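Local coordinates for minor capsid protein (Cafeteriavirus-dependent mavirus, PDB 6G42) that probably forms the pentameric penton at the vertices of the virophage capsid, acting as a single jelly-roll minor capsid protein, at residues V75-R80 with E84-R89; F171-I174 with Y178-V181. All coordinates share one frame; numbering follows the deposited sequence.

Both contacts are antiparallel hairpins at the margins of one five-stranded sheet, with strand 154-158 between them. This sheet is distinct from the chain's other two sheets and probably belongs to a domain inserted into the jelly-roll. Contact 1 supplies strands 74-79 and 84-90 and contact 2 strands 171-173 and 179-181. Each mixes buried inner-strand residues with exposed outer-strand ones. Contact 1 has apolar packing and a longer ladder, broken by a bulge and looser at its Asn79-Glu84 end; contact 2 has a weaker ladder plus a serine-aspartate bond that meets an arginine of a neighbouring subunit. Their centres lie about 11 Å apart, and Phe78 packs on both Ile174 and Leu180.

Contact 1: residues V75-R80 with E84-R89; sequences VGIFNR and EIMGVR
With CG trans to the backbone N (chi1 -173°), the ring of Phe78 swings along the partner strand, while Met86, bent at its second and third torsions, folds back over Asn79 and Ile77. The two strands form an antiparallel beta hairpin containing a beta bulge: Ile77 pairs with Gly87, but Phe78 pairs with Ile85, and Met86 is the extra residue. Ile77 bonds to both residues of the bulge: its O takes Met86 N at 2.9 Å and its N gives to Gly87 O at 3.1 Å. The Phe78 ring lies obliquely beside the Glu84 peptide, CD1 being 3.6 Å from Glu84 O, and also meets Ile85, whose CG1 is 4.1 Å from Phe78 CD1. A flat ring suits this place, since it can cover backbone and aliphatic chain together. Val75 and Ile77, on the other side of the sheet, are compact branched residues that pack against helix 106-120. Val88 lies on the Phe78 side and reaches Tyr178. The unbranched, bent chain of Met86 lets its end lie across Asn79 and reach Ile77: SD is 3.9 Å from Asn79 CB, and CE ends 4.3 Å from Ile77 CG2.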
loop_
_atom_site.group_PDB
_atom_site.type_symbol
_atom_site.label_atom_id
_atom_site.label_comp_id
_atom_site.label_asym_id
_atom_site.label_seq_id
_atom_site.Cartn_x
_atom_site.Cartn_y
_atom_site.Cartn_z
ATOM N N VAL C 75 10.145 -26.458 -26.950
ATOM C CA VAL C 75 11.397 -26.724 -26.221
ATOM C C VAL C 75 12.390 -27.440 -27.133
ATOM O O VAL C 75 12.035 -27.893 -28.220
ATOM C CB VAL C 75 11.195 -27.517 -24.906
ATOM C CG1 VAL C 75 10.435 -26.671 -23.897
ATOM C CG2 VAL C 75 10.498 -28.856 -25.130
ATOM N N GLY C 76 13.638 -27.517 -26.684
ATOM C CA GLY C 76 14.698 -28.191 -27.433
ATOM C C GLY C 76 15.895 -28.518 -26.566
ATOM O O GLY C 76 15.960 -28.108 -25.407
ATOM N N ILE C 77 16.834 -29.275 -27.128
ATOM C CA ILE C 77 18.064 -29.652 -26.420
ATOM C C ILE C 77 19.273 -29.426 -27.315
ATOM O O ILE C 77 19.300 -29.875 -28.461
ATOM C CB ILE C 77 18.023 -31.109 -25.926
ATOM C CG1 ILE C 77 16.698 -31.349 -25.196
ATOM C CG2 ILE C 77 19.224 -31.397 -25.026
ATOM C CD1 ILE C 77 16.599 -32.633 -24.416
ATOM N N PHE C 78 20.269 -28.734 -26.759
ATOM C CA PHE C 78 21.471 -28.308 -27.472
ATOM C C PHE C 78 22.680 -28.966 -26.820
ATOM O O PHE C 78 22.941 -28.753 -25.634
ATOM C CB PHE C 78 21.592 -26.785 -27.395
ATOM C CG PHE C 78 22.702 -26.207 -28.229
ATOM C CD1 PHE C 78 22.523 -25.984 -29.589
ATOM C CD2 PHE C 78 23.919 -25.857 -27.651
ATOM C CE1 PHE C 78 23.542 -25.438 -30.358
ATOM C CE2 PHE C 78 24.942 -25.311 -28.414
ATOM C CZ PHE C 78 24.753 -25.099 -29.770
ATOM N N ASN C 79 23.402 -29.772 -27.594
ATOM C CA ASN C 79 24.607 -30.451 -27.118
ATOM C C ASN C 79 25.795 -29.495 -27.225
ATOM O O ASN C 79 25.942 -28.802 -28.232
ATOM C CB ASN C 79 24.865 -31.716 -27.946
ATOM C CG ASN C 79 25.862 -32.672 -27.295
ATOM O OD1 ASN C 79 26.289 -32.486 -26.152
ATOM N ND2 ASN C 79 26.232 -33.716 -28.029
ATOM N N ARG C 80 26.629 -29.461 -26.189
ATOM C CA ARG C 80 27.822 -28.604 -26.177
ATOM C C ARG C 80 28.960 -29.188 -27.004
ATOM O O ARG C 80 29.561 -28.477 -27.812
ATOM C CB ARG C 80 28.317 -28.362 -24.752
ATOM C CG ARG C 80 27.589 -27.251 -24.015
ATOM C CD ARG C 80 27.989 -27.275 -22.556
ATOM N NE ARG C 80 27.812 -26.009 -21.853
ATOM C CZ ARG C 80 28.145 -25.808 -20.577
ATOM N NH1 ARG C 80 28.673 -26.790 -19.847
ATOM N NH2 ARG C 80 27.952 -24.620 -20.018
ATOM N N GLU C 84 25.566 -28.501 -31.574
ATOM C CA GLU C 84 24.453 -28.592 -32.526
ATOM C C GLU C 84 23.128 -28.858 -31.805
ATOM O O GLU C 84 23.109 -29.365 -30.680
ATOM C CB GLU C 84 24.714 -29.725 -33.529
ATOM C CG GLU C 84 25.829 -29.461 -34.538
ATOM C CD GLU C 84 25.337 -28.807 -35.815
ATOM O OE1 GLU C 84 24.558 -27.834 -35.734
ATOM O OE2 GLU C 84 25.734 -29.263 -36.906
ATOM N N ILE C 85 22.027 -28.517 -32.473
ATOM C CA ILE C 85 20.675 -28.810 -31.982
ATOM C C ILE C 85 20.423 -30.308 -32.158
ATOM O O ILE C 85 20.603 -30.843 -33.252
ATOM C CB ILE C 85 19.594 -28.005 -32.752
ATOM C CG1 ILE C 85 19.783 -26.496 -32.539
ATOM C CG2 ILE C 85 18.184 -28.418 -32.323
ATOM C CD1 ILE C 85 19.111 -25.632 -33.591
ATOM N N MET C 86 20.007 -30.971 -31.082
ATOM C CA MET C 86 19.698 -32.404 -31.111
ATOM C C MET C 86 18.237 -32.678 -31.455
ATOM O O MET C 86 17.949 -33.563 -32.263
ATOM C CB MET C 86 20.052 -33.051 -29.776
ATOM C CG MET C 86 21.532 -32.952 -29.443
ATOM S SD MET C 86 22.191 -34.459 -28.708
ATOM C CE MET C 86 21.374 -34.414 -27.120
ATOM N N GLY C 87 17.324 -31.928 -30.844
ATOM C CA GLY C 87 15.889 -32.084 -31.107
ATOM C C GLY C 87 15.062 -30.883 -30.692
ATOM O O GLY C 87 15.477 -30.102 -29.837
ATOM N N VAL C 88 13.898 -30.739 -31.328
ATOM C CA VAL C 88 12.923 -29.684 -31.032
ATOM C C VAL C 88 11.515 -30.271 -31.176
ATOM O O VAL C 88 11.230 -30.980 -32.147
ATOM C CB VAL C 88 13.089 -28.466 -31.978
ATOM C CG1 VAL C 88 11.966 -27.454 -31.796
ATOM C CG2 VAL C 88 14.426 -27.780 -31.745
ATOM N N ARG C 89 10.641 -29.956 -30.219
ATOM C CA ARG C 89 9.239 -30.404 -30.241
ATOM C C ARG C 89 8.286 -29.313 -29.744
ATOM O O ARG C 89 8.641 -28.519 -28.871
ATOM C CB ARG C 89 9.070 -31.661 -29.388
ATOM C CG ARG C 89 7.765 -32.409 -29.644
ATOM C CD ARG C 89 7.664 -33.694 -28.834
ATOM N NE ARG C 89 8.713 -34.657 -29.178
ATOM C CZ ARG C 89 8.867 -35.859 -28.621
ATOM N NH1 ARG C 89 8.038 -36.289 -27.671
ATOM N NH2 ARG C 89 9.865 -36.642 -29.022
#

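Contact 2: residues F171-I174 with Y178-V181; sequences FDDI and YSLV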
loop_
_atom_site.group_PDB
_atom_site.type_symbol
_atom_site.label_atom_id
_atom_site.label_comp_id
_atom_site.label_asym_id
_atom_site.label_seq_id
_atom_site.Cartn_x
_atom_site.Cartn_y
_atom_site.Cartn_z
ATOM N N PHE C 171 18.822 -16.011 -19.972
ATOM C CA PHE C 171 18.853 -16.499 -21.357
ATOM C C PHE C 171 20.136 -16.133 -22.103
ATOM O O PHE C 171 20.861 -15.219 -21.710
ATOM C CB PHE C 171 17.634 -15.986 -22.129
ATOM C CG PHE C 171 16.350 -16.641 -21.716
ATOM C CD1 PHE C 171 15.986 -17.877 -22.236
ATOM C CD2 PHE C 171 15.511 -16.036 -20.793
ATOM C CE1 PHE C 171 14.804 -18.492 -21.849
ATOM C CE2 PHE C 171 14.329 -16.645 -20.404
ATOM C CZ PHE C 171 13.974 -17.875 -20.932
ATOM N N ASP C 172 20.388 -16.874 -23.182
ATOM C CA ASP C 172 21.534 -16.659 -24.074
ATOM C C ASP C 172 21.105 -17.023 -25.497
ATOM O O ASP C 172 20.913 -18.202 -25.809
ATOM C CB ASP C 172 22.732 -17.512 -23.622
ATOM C CG ASP C 172 24.070 -16.907 -24.018
ATOM O OD1 ASP C 172 24.342 -16.786 -25.231
ATOM O OD2 ASP C 172 24.853 -16.560 -23.108
ATOM N N ASP C 173 20.938 -16.011 -26.346
ATOM C CA ASP C 173 20.391 -16.199 -27.696
ATOM C C ASP C 173 21.407 -16.818 -28.662
ATOM O O ASP C 173 22.444 -16.216 -28.940
ATOM C CB ASP C 173 19.897 -14.861 -28.266
ATOM C CG ASP C 173 18.705 -14.283 -27.496
ATOM O OD1 ASP C 173 18.267 -14.881 -26.485
ATOM O OD2 ASP C 173 18.201 -13.216 -27.913
ATOM N N ILE C 174 21.091 -18.012 -29.169
ATOM C CA ILE C 174 21.933 -18.716 -30.161
ATOM C C ILE C 174 21.480 -18.555 -31.617
ATOM O O ILE C 174 22.239 -18.866 -32.536
ATOM C CB ILE C 174 22.051 -20.239 -29.865
ATOM C CG1 ILE C 174 20.678 -20.932 -29.799
ATOM C CG2 ILE C 174 22.832 -20.458 -28.582
ATOM C CD1 ILE C 174 20.732 -22.419 -30.075
ATOM N N TYR C 178 15.495 -19.635 -31.165
ATOM C CA TYR C 178 15.776 -20.366 -29.914
ATOM C C TYR C 178 16.836 -19.696 -29.030
ATOM O O TYR C 178 17.763 -19.062 -29.533
ATOM C CB TYR C 178 16.182 -21.812 -30.229
ATOM C CG TYR C 178 15.187 -22.524 -31.125
ATOM C CD1 TYR C 178 13.945 -22.932 -30.637
ATOM C CD2 TYR C 178 15.475 -22.771 -32.468
ATOM C CE1 TYR C 178 13.023 -23.572 -31.459
ATOM C CE2 TYR C 178 14.561 -23.410 -33.297
ATOM C CZ TYR C 178 13.336 -23.808 -32.789
ATOM O OH TYR C 178 12.428 -24.438 -33.609
ATOM N N SER C 179 16.680 -19.853 -27.714
ATOM C CA SER C 179 17.588 -19.275 -26.711
ATOM C C SER C 179 17.921 -20.315 -25.647
ATOM O O SER C 179 17.067 -21.119 -25.280
ATOM C CB SER C 179 16.951 -18.054 -26.037
ATOM O OG SER C 179 16.653 -17.030 -26.971
ATOM N N LEU C 180 19.158 -20.279 -25.148
ATOM C CA LEU C 180 19.648 -21.243 -24.151
ATOM C C LEU C 180 19.300 -20.827 -22.724
ATOM O O LEU C 180 19.516 -19.680 -22.338
ATOM C CB LEU C 180 21.172 -21.399 -24.249
ATOM C CG LEU C 180 21.772 -21.853 -25.579
ATOM C CD1 LEU C 180 23.290 -21.719 -25.536
ATOM C CD2 LEU C 180 21.368 -23.278 -25.926
ATOM N N VAL C 181 18.792 -21.774 -21.939
ATOM C CA VAL C 181 18.512 -21.548 -20.521
ATOM C C VAL C 181 19.792 -21.812 -19.724
ATOM O O VAL C 181 20.228 -22.960 -19.592
ATOM C CB VAL C 181 17.361 -22.448 -20.014
ATOM C CG1 VAL C 181 17.081 -22.207 -18.535
ATOM C CG2 VAL C 181 16.098 -22.196 -20.826
#
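The carboxylate of Asp173 is approached from above its plane by Ser179, whose OG donates a hydrogen bond of 2.7 Å to Asp173 OD1 from a direction 62° out of that plane. The ring of Phe171 slants past its neighbours, with CD1 3.9 Å from Ser179 CB and CE1 4.1 Å from Val181 CG2. Phe171 and Val181 run side by side, pointing the same way. Arg25 of a neighbouring subunit joins the polar group, making a salt bridge to Asp173 OD2 and a hydrogen bond to Ser179 OG; the hydroxyl of Ser179 suits its place because it can give a bond to Asp173 OD1 and accept one from that arginine, which probably helps keep the aspartate charged. Asp173 and Ser179 face each other on an antiparallel beta hairpin at the edge of a five-stranded sheet. Its firm rung is Leu180 N to Asp172 O at 2.8 Å, nearly straight at 172°, whereas the return bond from Asp172 N to Leu180 O is weak. Buried Leu180 packs on Phe155 and Phe78, and Ile174 crosses it at about a right angle, bringing its CG2 branch to Leu180 CG at 3.5 Å. The CG1 branch of Ile174 instead lies 3.5 Å from Tyr178 O.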